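Local coordinates for Rab5 protein, putative (Plasmodium falciparum, PDB 3CLV) that probably belongs to the Rab branch of the Ras-like P-loop proteins and holds a bound guanosine-5'-diphosphate in its nucleotide pocket, at residues S21-R26 and I151-K156; I93-W98 and E200-N205; W98-Q103 and S108-Y113; A120-D125 and N140-S145. All coordinates share one frame; numbering follows the deposited sequence.

Contact 1: S21-R26 and I151-K156; sequences SSIVLR and ILVANK. With GDP (guanosine-5'-diphosphate), chain D.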
# COMPACT_ATOMS: atom_id res chain seq x y z
N SER A 21 -14.89 10.69 5.28
CA SER A 21 -14.00 11.57 6.05
C SER A 21 -14.61 11.77 7.44
O SER A 21 -13.88 11.91 8.41
CB SER A 21 -13.73 12.92 5.35
OG SER A 21 -14.83 13.82 5.44
N SER A 22 -15.94 11.77 7.50
CA SER A 22 -16.68 11.93 8.75
C SER A 22 -16.53 10.73 9.69
O SER A 22 -16.36 10.90 10.90
CB SER A 22 -18.14 12.24 8.48
OG SER A 22 -18.27 13.44 7.71
N ILE A 23 -16.56 9.52 9.13
CA ILE A 23 -16.26 8.33 9.93
C ILE A 23 -14.86 8.45 10.55
O ILE A 23 -14.69 8.17 11.74
CB ILE A 23 -16.41 7.03 9.09
CG1 ILE A 23 -17.87 6.80 8.72
CG2 ILE A 23 -15.83 5.79 9.84
CD1 ILE A 23 -18.07 5.74 7.60
N VAL A 24 -13.87 8.85 9.76
CA VAL A 24 -12.51 9.03 10.26
C VAL A 24 -12.43 10.14 11.33
O VAL A 24 -11.76 9.98 12.34
CB VAL A 24 -11.49 9.30 9.11
CG1 VAL A 24 -10.13 9.86 9.64
CG2 VAL A 24 -11.29 8.05 8.27
N LEU A 25 -13.11 11.26 11.11
CA LEU A 25 -13.03 12.36 12.08
C LEU A 25 -13.66 12.00 13.43
O LEU A 25 -13.12 12.32 14.50
CB LEU A 25 -13.67 13.62 11.51
CG LEU A 25 -13.43 14.87 12.36
CD1 LEU A 25 -11.93 15.25 12.33
CD2 LEU A 25 -14.29 16.00 11.85
N ARG A 26 -14.81 11.33 13.37
CA ARG A 26 -15.55 10.88 14.55
C ARG A 26 -14.72 9.82 15.25
O ARG A 26 -14.53 9.88 16.46
CB ARG A 26 -16.91 10.32 14.11
CG ARG A 26 -17.81 9.83 15.21
CD ARG A 26 -18.79 10.94 15.56
NE ARG A 26 -18.37 11.63 16.75
CZ ARG A 26 -19.02 12.63 17.32
NH1 ARG A 26 -20.15 13.12 16.79
NH2 ARG A 26 -18.53 13.14 18.42
N ILE A 151 -16.54 -5.21 5.46
CA ILE A 151 -17.66 -4.69 6.22
C ILE A 151 -18.42 -3.64 5.39
O ILE A 151 -17.83 -2.66 4.90
CB ILE A 151 -17.26 -4.21 7.63
CG1 ILE A 151 -18.49 -3.80 8.46
CG2 ILE A 151 -16.15 -3.10 7.59
CD1 ILE A 151 -18.23 -3.96 9.99
N LEU A 152 -19.71 -3.90 5.21
CA LEU A 152 -20.57 -2.99 4.47
C LEU A 152 -21.17 -2.06 5.51
O LEU A 152 -21.72 -2.52 6.52
CB LEU A 152 -21.64 -3.77 3.70
CG LEU A 152 -22.69 -2.96 2.94
CD1 LEU A 152 -22.02 -2.21 1.77
CD2 LEU A 152 -23.79 -3.89 2.42
N VAL A 153 -21.03 -0.75 5.28
CA VAL A 153 -21.44 0.23 6.29
C VAL A 153 -22.58 1.08 5.75
O VAL A 153 -22.45 1.74 4.71
CB VAL A 153 -20.26 1.14 6.78
CG1 VAL A 153 -20.76 2.28 7.73
CG2 VAL A 153 -19.17 0.33 7.46
N ALA A 154 -23.71 1.04 6.46
CA ALA A 154 -24.87 1.87 6.14
C ALA A 154 -24.77 3.14 6.98
O ALA A 154 -25.19 3.16 8.15
CB ALA A 154 -26.17 1.12 6.44
N ASN A 155 -24.18 4.19 6.40
CA ASN A 155 -23.99 5.44 7.14
C ASN A 155 -25.18 6.42 6.99
O ASN A 155 -25.97 6.32 6.04
CB ASN A 155 -22.66 6.10 6.75
CG ASN A 155 -22.25 7.23 7.72
OD1 ASN A 155 -22.26 7.06 8.93
ND2 ASN A 155 -21.83 8.36 7.15
N LYS A 156 -25.29 7.34 7.94
CA LYS A 156 -26.30 8.43 7.95
C LYS A 156 -27.68 7.99 8.44
O LYS A 156 -28.70 8.59 8.08
CB LYS A 156 -26.40 9.15 6.60
CG LYS A 156 -25.03 9.62 6.05
CD LYS A 156 -25.25 10.82 5.15
CE LYS A 156 -24.07 11.06 4.22
NZ LYS A 156 -24.22 12.33 3.44
PB GDP D . -16.95 11.46 1.95
O1B GDP D . -15.62 11.53 2.63
O2B GDP D . -16.91 12.15 0.61
O3B GDP D . -17.42 10.04 1.75
O3A GDP D . -18.10 12.16 2.86
PA GDP D . -17.87 13.35 3.93
O1A GDP D . -17.15 14.52 3.28
O2A GDP D . -17.26 12.89 5.22
O5' GDP D . -19.39 13.80 4.21
C5' GDP D . -20.23 14.33 3.17
C4' GDP D . -21.35 15.12 3.84
O4' GDP D . -22.22 14.25 4.57
C3' GDP D . -20.90 16.19 4.84
O3' GDP D . -21.82 17.27 4.68
C2' GDP D . -21.10 15.55 6.21
O2' GDP D . -21.36 16.48 7.27
C1' GDP D . -22.32 14.68 5.94
N9 GDP D . -22.33 13.47 6.76
C8 GDP D . -21.33 12.56 6.88
N7 GDP D . -21.69 11.57 7.72
C5 GDP D . -22.95 11.84 8.13
C6 GDP D . -23.94 11.19 9.03
O6 GDP D . -23.66 10.12 9.60
N1 GDP D . -25.15 11.80 9.19
C2 GDP D . -25.48 12.96 8.56
N2 GDP D . -26.72 13.49 8.78
N3 GDP D . -24.61 13.63 7.74
C4 GDP D . -23.37 13.10 7.49
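Oxygen O2A of the GDP alpha phosphate is gripped by three donors from the start of helix 20-29. S21 OG donates to O2A at 2.6 Å and S22 OG to the same O2A at 2.7 Å. The amide S22 N reaches O2A at 2.9 Å along a more bent path, N-H...O angle 136°. With its hydroxyl beside its own backbone N (chi1 -59°), S22 offers both groups to one oxygen. On the beta phosphate, S21 N bonds GDP O1B at 2.9 Å. A serine following the lysine, with backbone amides turned to the phosphates, fits the P-loop (Walker A) pattern, and K20 NZ is a further donor to GDP. From the opposite segment comes the base-recognition end: N155 and K156, with D158 just beyond, match the NKxD motif of Ras-like proteins. The extended K156 chain runs across one face of the guanine, CG lying 3.5 Å from GDP C6, and its tip ends at the ribose, where K156 NZ bonds GDP O4' at 3.0 Å. K156 NZ also bonds S17 O, which ties the strand end to the P-loop. N155 ND2 approaches GDP N7 to 3.3 Å. The N155 amide is fixed by T183 OG1 and A185 N at OD1, and by V18 O at ND2. The direct helix-strand contact is light: I23 CD1 meets V153 CG1 at 4.4 Å, and I23 CG1 lies beside N155 OD1. The I23 side chain also packs on V123 and I194.

Contact 2: I93-W98 and E200-N205; sequences IKFDIW and EEIYKN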
# COMPACT_ATOMS: atom_id res chain seq x y z
N ILE A 93 -5.03 -4.71 18.11
CA ILE A 93 -5.14 -4.64 16.65
C ILE A 93 -5.11 -3.20 16.14
O ILE A 93 -5.99 -2.39 16.45
CB ILE A 93 -6.38 -5.41 16.16
CG1 ILE A 93 -6.17 -6.91 16.44
CG2 ILE A 93 -6.65 -5.16 14.66
CD1 ILE A 93 -7.41 -7.63 16.84
N LYS A 94 -4.07 -2.91 15.36
CA LYS A 94 -3.85 -1.57 14.82
C LYS A 94 -4.26 -1.51 13.35
O LYS A 94 -3.79 -2.29 12.53
CB LYS A 94 -2.40 -1.18 14.99
CG LYS A 94 -2.02 0.15 14.38
CD LYS A 94 -0.61 0.48 14.79
CE LYS A 94 -0.06 1.64 14.00
NZ LYS A 94 1.25 2.06 14.60
N PHE A 95 -5.17 -0.59 13.04
CA PHE A 95 -5.65 -0.38 11.67
C PHE A 95 -4.88 0.74 11.00
O PHE A 95 -4.69 1.79 11.62
CB PHE A 95 -7.15 -0.05 11.69
CG PHE A 95 -8.01 -1.18 12.17
CD1 PHE A 95 -8.47 -2.16 11.28
CD2 PHE A 95 -8.35 -1.28 13.52
CE1 PHE A 95 -9.26 -3.22 11.72
CE2 PHE A 95 -9.14 -2.34 13.99
CZ PHE A 95 -9.60 -3.32 13.08
N ASP A 96 -4.42 0.51 9.77
CA ASP A 96 -3.86 1.57 8.95
C ASP A 96 -4.91 1.89 7.88
O ASP A 96 -5.02 1.16 6.89
CB ASP A 96 -2.52 1.10 8.34
CG ASP A 96 -1.99 2.04 7.26
OD1 ASP A 96 -2.38 3.22 7.18
OD2 ASP A 96 -1.14 1.57 6.46
N ILE A 97 -5.67 2.95 8.10
CA ILE A 97 -6.83 3.27 7.26
C ILE A 97 -6.49 4.20 6.11
O ILE A 97 -6.00 5.31 6.32
CB ILE A 97 -7.97 3.89 8.09
CG1 ILE A 97 -8.26 2.98 9.30
CG2 ILE A 97 -9.23 4.06 7.25
CD1 ILE A 97 -8.83 3.73 10.51
N TRP A 98 -6.76 3.73 4.89
CA TRP A 98 -6.56 4.50 3.70
C TRP A 98 -7.93 4.89 3.16
O TRP A 98 -8.66 4.05 2.63
CB TRP A 98 -5.81 3.67 2.63
CG TRP A 98 -4.38 3.25 2.98
CD1 TRP A 98 -3.89 2.94 4.21
CD2 TRP A 98 -3.31 3.04 2.06
NE1 TRP A 98 -2.56 2.59 4.12
CE2 TRP A 98 -2.19 2.64 2.80
CE3 TRP A 98 -3.19 3.17 0.66
CZ2 TRP A 98 -0.96 2.35 2.21
CZ3 TRP A 98 -1.98 2.89 0.07
CH2 TRP A 98 -0.87 2.49 0.85
N GLU A 200 -12.39 -8.16 15.83
CA GLU A 200 -12.88 -9.51 16.22
C GLU A 200 -12.64 -10.53 15.09
O GLU A 200 -12.16 -11.64 15.31
CB GLU A 200 -14.37 -9.47 16.60
CG GLU A 200 -14.66 -8.69 17.89
CD GLU A 200 -16.14 -8.33 18.07
OE1 GLU A 200 -16.93 -8.39 17.10
OE2 GLU A 200 -16.50 -7.96 19.20
N GLU A 201 -12.99 -10.13 13.87
CA GLU A 201 -12.79 -10.97 12.70
C GLU A 201 -11.29 -11.23 12.38
O GLU A 201 -10.93 -12.35 12.04
CB GLU A 201 -13.51 -10.35 11.50
CG GLU A 201 -13.78 -11.32 10.38
CD GLU A 201 -14.75 -12.44 10.75
OE1 GLU A 201 -15.63 -12.26 11.64
OE2 GLU A 201 -14.64 -13.50 10.12
N ILE A 202 -10.43 -10.21 12.49
CA ILE A 202 -9.00 -10.43 12.29
C ILE A 202 -8.47 -11.45 13.30
O ILE A 202 -7.73 -12.37 12.93
CB ILE A 202 -8.16 -9.12 12.37
CG1 ILE A 202 -8.48 -8.20 11.20
CG2 ILE A 202 -6.66 -9.44 12.39
CD1 ILE A 202 -7.99 -6.73 11.42
N TYR A 203 -8.86 -11.29 14.57
CA TYR A 203 -8.39 -12.16 15.65
C TYR A 203 -8.82 -13.61 15.41
O TYR A 203 -8.01 -14.54 15.51
CB TYR A 203 -8.97 -11.70 16.98
CG TYR A 203 -8.47 -12.50 18.17
CD1 TYR A 203 -7.21 -12.26 18.71
CD2 TYR A 203 -9.26 -13.50 18.75
CE1 TYR A 203 -6.74 -12.99 19.80
CE2 TYR A 203 -8.80 -14.24 19.84
CZ TYR A 203 -7.54 -13.97 20.36
OH TYR A 203 -7.05 -14.68 21.44
N LYS A 204 -10.10 -13.77 15.10
CA LYS A 204 -10.69 -15.06 14.75
C LYS A 204 -9.85 -15.73 13.66
O LYS A 204 -9.58 -16.93 13.73
CB LYS A 204 -12.12 -14.83 14.31
CG LYS A 204 -12.96 -16.07 14.01
CD LYS A 204 -14.33 -15.63 13.49
CE LYS A 204 -15.34 -16.76 13.53
NZ LYS A 204 -14.98 -17.89 12.61
N ASN A 205 -9.41 -14.95 12.68
CA ASN A 205 -8.57 -15.45 11.61
C ASN A 205 -7.15 -15.81 11.99
O ASN A 205 -6.64 -16.85 11.57
CB ASN A 205 -8.59 -14.50 10.41
CG ASN A 205 -9.79 -14.75 9.53
OD1 ASN A 205 -9.74 -15.60 8.66
ND2 ASN A 205 -10.88 -14.03 9.78
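Strand 93-98 and helix 200-205 cross steeply, their axes approaching to 10.1 Å with N-to-C directions 118° apart. The helix segment belongs to the C-terminal helix 191-206, part of one of the two helical layers that flank the central sheet in the three-layered alpha/beta fold of Ras-like proteins. The meeting is apolar, with no hydrogen bond crossing it, and it turns on the delta methyl of I202. That methyl lodges between two residues on the same side of the strand: I202 CD1 is 3.8 Å from I93 CG2 and 3.7 Å from F95 CE1. The I202 chain is stretched beyond CG1 (chi2 164°), which carries CD1 out from the helix to the strand. Toward the phenyl ring the methyl arrives obliquely, near the CE1-CZ side, and the isoleucine runs past F95 in the opposing direction. F95 also meets F195 edge-to-face and touches L198 and A199, so the same helix packs along it for more than one turn. At the outer end the other branch of I93 takes part: I93 CD1 comes within 4.4 Å of Y203 CB. The Y203 ring itself turns toward the loop, where it meets Y86 edge-to-face and its hydroxyl bonds N87 N. Beyond I202, the last turn is tied by the N205 side chain: N205 ND2 donates to E201 O at 2.8 Å, nearly straight at 169°, and N205 N bonds the same oxygen.

Contact 3: W98-Q103 and S108-Y113; sequences WDTAGQ and SIVPLY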
# COMPACT_ATOMS: atom_id res chain seq x y z
N TRP A 98 -6.76 3.73 4.89
CA TRP A 98 -6.56 4.50 3.70
C TRP A 98 -7.93 4.89 3.16
O TRP A 98 -8.66 4.05 2.63
CB TRP A 98 -5.81 3.67 2.63
CG TRP A 98 -4.38 3.25 2.98
CD1 TRP A 98 -3.89 2.94 4.21
CD2 TRP A 98 -3.31 3.04 2.06
NE1 TRP A 98 -2.56 2.59 4.12
CE2 TRP A 98 -2.19 2.64 2.80
CE3 TRP A 98 -3.19 3.17 0.66
CZ2 TRP A 98 -0.96 2.35 2.21
CZ3 TRP A 98 -1.98 2.89 0.07
CH2 TRP A 98 -0.87 2.49 0.85
N ASP A 99 -8.25 6.18 3.25
CA ASP A 99 -9.52 6.71 2.73
C ASP A 99 -9.35 7.09 1.27
O ASP A 99 -8.56 7.98 0.96
CB ASP A 99 -9.97 7.92 3.56
CG ASP A 99 -11.25 8.58 3.05
OD1 ASP A 99 -11.93 8.02 2.16
OD2 ASP A 99 -11.58 9.68 3.58
N THR A 100 -10.07 6.39 0.39
CA THR A 100 -9.93 6.66 -1.06
C THR A 100 -10.18 8.14 -1.37
O THR A 100 -9.54 8.70 -2.26
CB THR A 100 -10.83 5.74 -1.92
OG1 THR A 100 -12.19 5.86 -1.50
CG2 THR A 100 -10.39 4.27 -1.79
N ALA A 101 -11.11 8.75 -0.63
CA ALA A 101 -11.34 10.21 -0.60
C ALA A 101 -11.49 10.89 -1.95
O ALA A 101 -11.11 12.07 -2.10
CB ALA A 101 -10.25 10.93 0.21
N GLY A 102 -12.04 10.17 -2.93
CA GLY A 102 -12.22 10.70 -4.28
C GLY A 102 -11.48 9.89 -5.34
O GLY A 102 -11.90 9.87 -6.50
N GLN A 103 -10.42 9.19 -4.94
CA GLN A 103 -9.62 8.38 -5.88
C GLN A 103 -10.30 7.10 -6.37
O GLN A 103 -9.86 6.48 -7.33
CB GLN A 103 -8.24 8.07 -5.29
CG GLN A 103 -7.44 9.33 -4.91
CD GLN A 103 -6.76 9.99 -6.10
OE1 GLN A 103 -7.12 9.74 -7.24
NE2 GLN A 103 -5.75 10.81 -5.83
N SER A 108 -7.13 3.21 -12.43
CA SER A 108 -5.70 2.97 -12.38
C SER A 108 -5.05 3.38 -11.04
O SER A 108 -3.88 3.09 -10.79
CB SER A 108 -5.02 3.68 -13.55
OG SER A 108 -4.72 5.01 -13.20
N ILE A 109 -5.81 4.08 -10.19
CA ILE A 109 -5.30 4.53 -8.89
C ILE A 109 -5.84 3.65 -7.76
O ILE A 109 -5.11 3.27 -6.86
CB ILE A 109 -5.60 6.04 -8.63
CG1 ILE A 109 -4.81 6.91 -9.61
CG2 ILE A 109 -5.25 6.45 -7.19
CD1 ILE A 109 -5.17 8.39 -9.54
N VAL A 110 -7.12 3.30 -7.84
CA VAL A 110 -7.76 2.54 -6.75
C VAL A 110 -7.07 1.20 -6.35
O VAL A 110 -7.09 0.84 -5.18
CB VAL A 110 -9.32 2.42 -6.94
CG1 VAL A 110 -9.70 1.42 -8.01
CG2 VAL A 110 -9.98 2.09 -5.62
N PRO A 111 -6.47 0.45 -7.31
CA PRO A 111 -5.74 -0.76 -6.92
C PRO A 111 -4.62 -0.54 -5.88
O PRO A 111 -4.28 -1.47 -5.13
CB PRO A 111 -5.17 -1.27 -8.25
CG PRO A 111 -6.16 -0.78 -9.27
CD PRO A 111 -6.46 0.62 -8.78
N LEU A 112 -4.07 0.67 -5.84
CA LEU A 112 -3.05 1.03 -4.84
C LEU A 112 -3.65 0.97 -3.44
O LEU A 112 -2.95 0.66 -2.48
CB LEU A 112 -2.51 2.44 -5.12
CG LEU A 112 -1.83 2.65 -6.49
CD1 LEU A 112 -1.62 4.14 -6.73
CD2 LEU A 112 -0.49 1.90 -6.60
N TYR A 113 -4.95 1.27 -3.34
CA TYR A 113 -5.68 1.20 -2.07
C TYR A 113 -6.03 -0.22 -1.66
O TYR A 113 -6.01 -0.53 -0.47
CB TYR A 113 -6.95 2.08 -2.09
CG TYR A 113 -6.66 3.56 -2.14
CD1 TYR A 113 -6.34 4.18 -3.36
CD2 TYR A 113 -6.71 4.34 -0.99
CE1 TYR A 113 -6.05 5.54 -3.43
CE2 TYR A 113 -6.41 5.70 -1.04
CZ TYR A 113 -6.09 6.29 -2.26
OH TYR A 113 -5.79 7.63 -2.31
O HOH W 1 -6.69 9.35 -0.35
O HOH W 2 -4.16 10.19 -3.28
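The Y113 ring lies against T100, with W98 and Q103 also packed round it. T100 CG2 sits over one face, offset toward the rim, in a CH-pi contact 4.1 Å from the ring centroid. W98 CB touches Y113 CD2 obliquely at 3.8 Å, while that ring carbon lies at the edge of the indole, near its plane. At the phenol end, Q103 CG lies 3.5 Å from Y113 OH; the bend beyond it at chi2 (-80°) swings the amide over to I109, its plane 40° from the Y113 ring, with Q103 OE1 alongside I109 CD1. Two waters hold the hydroxyl of Y113: one bridges it to D99 O, the other to Q103 NE2. Between these residues the chain makes a type I' turn from T100 to Q103, and D99 OD1 accepts from A101 N at 3.0 Å, an Asx turn. D99 to G102 fits the DxxG motif that opens switch II in Ras-like proteins, and the D99 side chain touches K20 of helix 20-29. The turn follows strand 92-99, beside strand 8-13, whose V11 packs on T100 and Y113. L112 and Y113 of helix 110-114, with I109 just before it, pack on the second subunit.

Contact 4: A120-D125 and N140-S145; sequences AIVVFD and NQLKIS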
# COMPACT_ATOMS: atom_id res chain seq x y z
N ALA A 120 -11.60 -4.25 4.10
CA ALA A 120 -12.21 -3.23 3.26
C ALA A 120 -13.50 -2.79 3.93
O ALA A 120 -14.37 -3.63 4.27
CB ALA A 120 -12.47 -3.76 1.85
N ILE A 121 -13.59 -1.49 4.16
CA ILE A 121 -14.80 -0.86 4.67
C ILE A 121 -15.51 -0.18 3.51
O ILE A 121 -15.02 0.82 2.96
CB ILE A 121 -14.49 0.20 5.77
CG1 ILE A 121 -13.67 -0.39 6.91
CG2 ILE A 121 -15.79 0.83 6.33
CD1 ILE A 121 -13.11 0.70 7.88
N VAL A 122 -16.67 -0.73 3.13
CA VAL A 122 -17.41 -0.20 1.98
C VAL A 122 -18.66 0.52 2.49
O VAL A 122 -19.57 -0.11 3.05
CB VAL A 122 -17.81 -1.30 0.95
CG1 VAL A 122 -18.38 -0.65 -0.31
CG2 VAL A 122 -16.60 -2.15 0.57
N VAL A 123 -18.67 1.84 2.32
CA VAL A 123 -19.66 2.70 2.96
C VAL A 123 -20.68 3.18 1.92
O VAL A 123 -20.33 3.49 0.80
CB VAL A 123 -18.96 3.95 3.61
CG1 VAL A 123 -19.97 4.83 4.35
CG2 VAL A 123 -17.83 3.51 4.52
N PHE A 124 -21.95 3.23 2.31
CA PHE A 124 -22.96 3.90 1.51
C PHE A 124 -23.82 4.78 2.42
O PHE A 124 -23.70 4.73 3.66
CB PHE A 124 -23.78 2.89 0.67
CG PHE A 124 -24.76 2.06 1.50
CD1 PHE A 124 -24.33 0.90 2.13
CD2 PHE A 124 -26.09 2.45 1.62
CE1 PHE A 124 -25.21 0.14 2.91
CE2 PHE A 124 -26.99 1.70 2.41
CZ PHE A 124 -26.54 0.54 3.04
N ASP A 125 -24.65 5.60 1.79
CA ASP A 125 -25.51 6.57 2.48
C ASP A 125 -26.93 6.01 2.33
O ASP A 125 -27.42 5.79 1.22
CB ASP A 125 -25.33 7.94 1.78
CG ASP A 125 -26.31 9.01 2.25
OD1 ASP A 125 -27.21 8.76 3.09
OD2 ASP A 125 -26.18 10.15 1.71
N ASN A 140 -18.21 -6.76 -5.23
CA ASN A 140 -17.92 -7.74 -6.28
C ASN A 140 -16.48 -7.69 -6.79
O ASN A 140 -15.85 -8.73 -6.95
CB ASN A 140 -18.95 -7.65 -7.42
CG ASN A 140 -20.33 -8.11 -6.99
OD1 ASN A 140 -20.47 -8.98 -6.14
ND2 ASN A 140 -21.36 -7.51 -7.57
N GLN A 141 -15.95 -6.48 -7.00
CA GLN A 141 -14.56 -6.31 -7.40
C GLN A 141 -13.61 -6.80 -6.32
O GLN A 141 -12.61 -7.47 -6.61
CB GLN A 141 -14.24 -4.83 -7.64
CG GLN A 141 -14.70 -4.26 -8.94
CD GLN A 141 -14.13 -2.85 -9.17
OE1 GLN A 141 -13.76 -2.14 -8.23
NE2 GLN A 141 -14.05 -2.46 -10.44
N LEU A 142 -13.90 -6.45 -5.07
CA LEU A 142 -13.02 -6.85 -3.97
C LEU A 142 -12.99 -8.37 -3.75
O LEU A 142 -11.91 -8.96 -3.55
CB LEU A 142 -13.42 -6.15 -2.67
CG LEU A 142 -13.11 -4.66 -2.51
CD1 LEU A 142 -14.09 -4.07 -1.49
CD2 LEU A 142 -11.68 -4.45 -2.06
N LYS A 143 -14.16 -9.01 -3.81
CA LYS A 143 -14.24 -10.48 -3.67
C LYS A 143 -13.40 -11.22 -4.70
O LYS A 143 -12.84 -12.27 -4.40
CB LYS A 143 -15.70 -10.97 -3.72
CG LYS A 143 -16.53 -10.41 -2.58
CD LYS A 143 -17.97 -10.86 -2.62
CE LYS A 143 -18.25 -11.81 -1.49
NZ LYS A 143 -17.58 -13.14 -1.61
N ILE A 144 -13.28 -10.67 -5.90
CA ILE A 144 -12.39 -11.24 -6.92
C ILE A 144 -10.92 -10.90 -6.71
O ILE A 144 -10.04 -11.76 -6.90
CB ILE A 144 -12.87 -10.84 -8.33
CG1 ILE A 144 -14.01 -11.78 -8.74
CG2 ILE A 144 -11.73 -10.97 -9.36
CD1 ILE A 144 -14.98 -11.20 -9.71
N SER A 145 -10.66 -9.65 -6.34
CA SER A 145 -9.29 -9.16 -6.17
C SER A 145 -8.46 -9.99 -5.18
O SER A 145 -7.36 -10.43 -5.50
CB SER A 145 -9.28 -7.68 -5.76
OG SER A 145 -7.96 -7.28 -5.42
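Apolar packing carries the whole of this contact: A120 and V122 of the strand meet the single side chain of L142 from the helix. One branch of the leucine does most of the touching, with L142 CD1 lying 3.7 Å from A120 CB and 3.8 Å from V122 CG2. Its other methyl, L142 CD2, lies 4.0 Å from A120 CB. L142 and V122 reach toward each other tip to tip, the leucine reaching from the helix to the strand with CG beside its backbone N (chi1 -73°). Y148 of the following loop also packs on L142. No hydrogen bond joins the two segments. Backbone bonding instead runs within the sheet, where A120 pairs with I149 and I151 on one flank and I121 with V11 and L13 on the other. The alternate strand residue, I121, faces the other layer and packs on I194, F195 and L198 of helix 191-206. Strand 119-125, helix 129-145 and the neighbouring parallel strand 149-155 form a beta-alpha-beta unit, and L142 on A120 and V122 is one point where the connecting helix packs on the sheet of the Ras-like fold.

Overall arrangement
All four contacts reach one six-stranded mixed sheet, using strands 92-99, 119-125 and 149-155. The segments of contacts 1 and 2 alternate along the chain, and contacts 3 and 4 follow in series within both spans, contact 3 starting at the W98 it shares with contact 2. Contacts 1 and 4 sit on adjacent strands, centres 14 Å apart, with V153 N probably bonded to V122 O. Contacts 2 and 3 both use strand 92-99, contact 2 touching through I93 and F95 and contact 3 from W98 onward; their centres are about 19 Å apart. Contact 1 holds GDP at one end of the sheet; S21 packs beside D99, bringing P-loop and DxxG turn together.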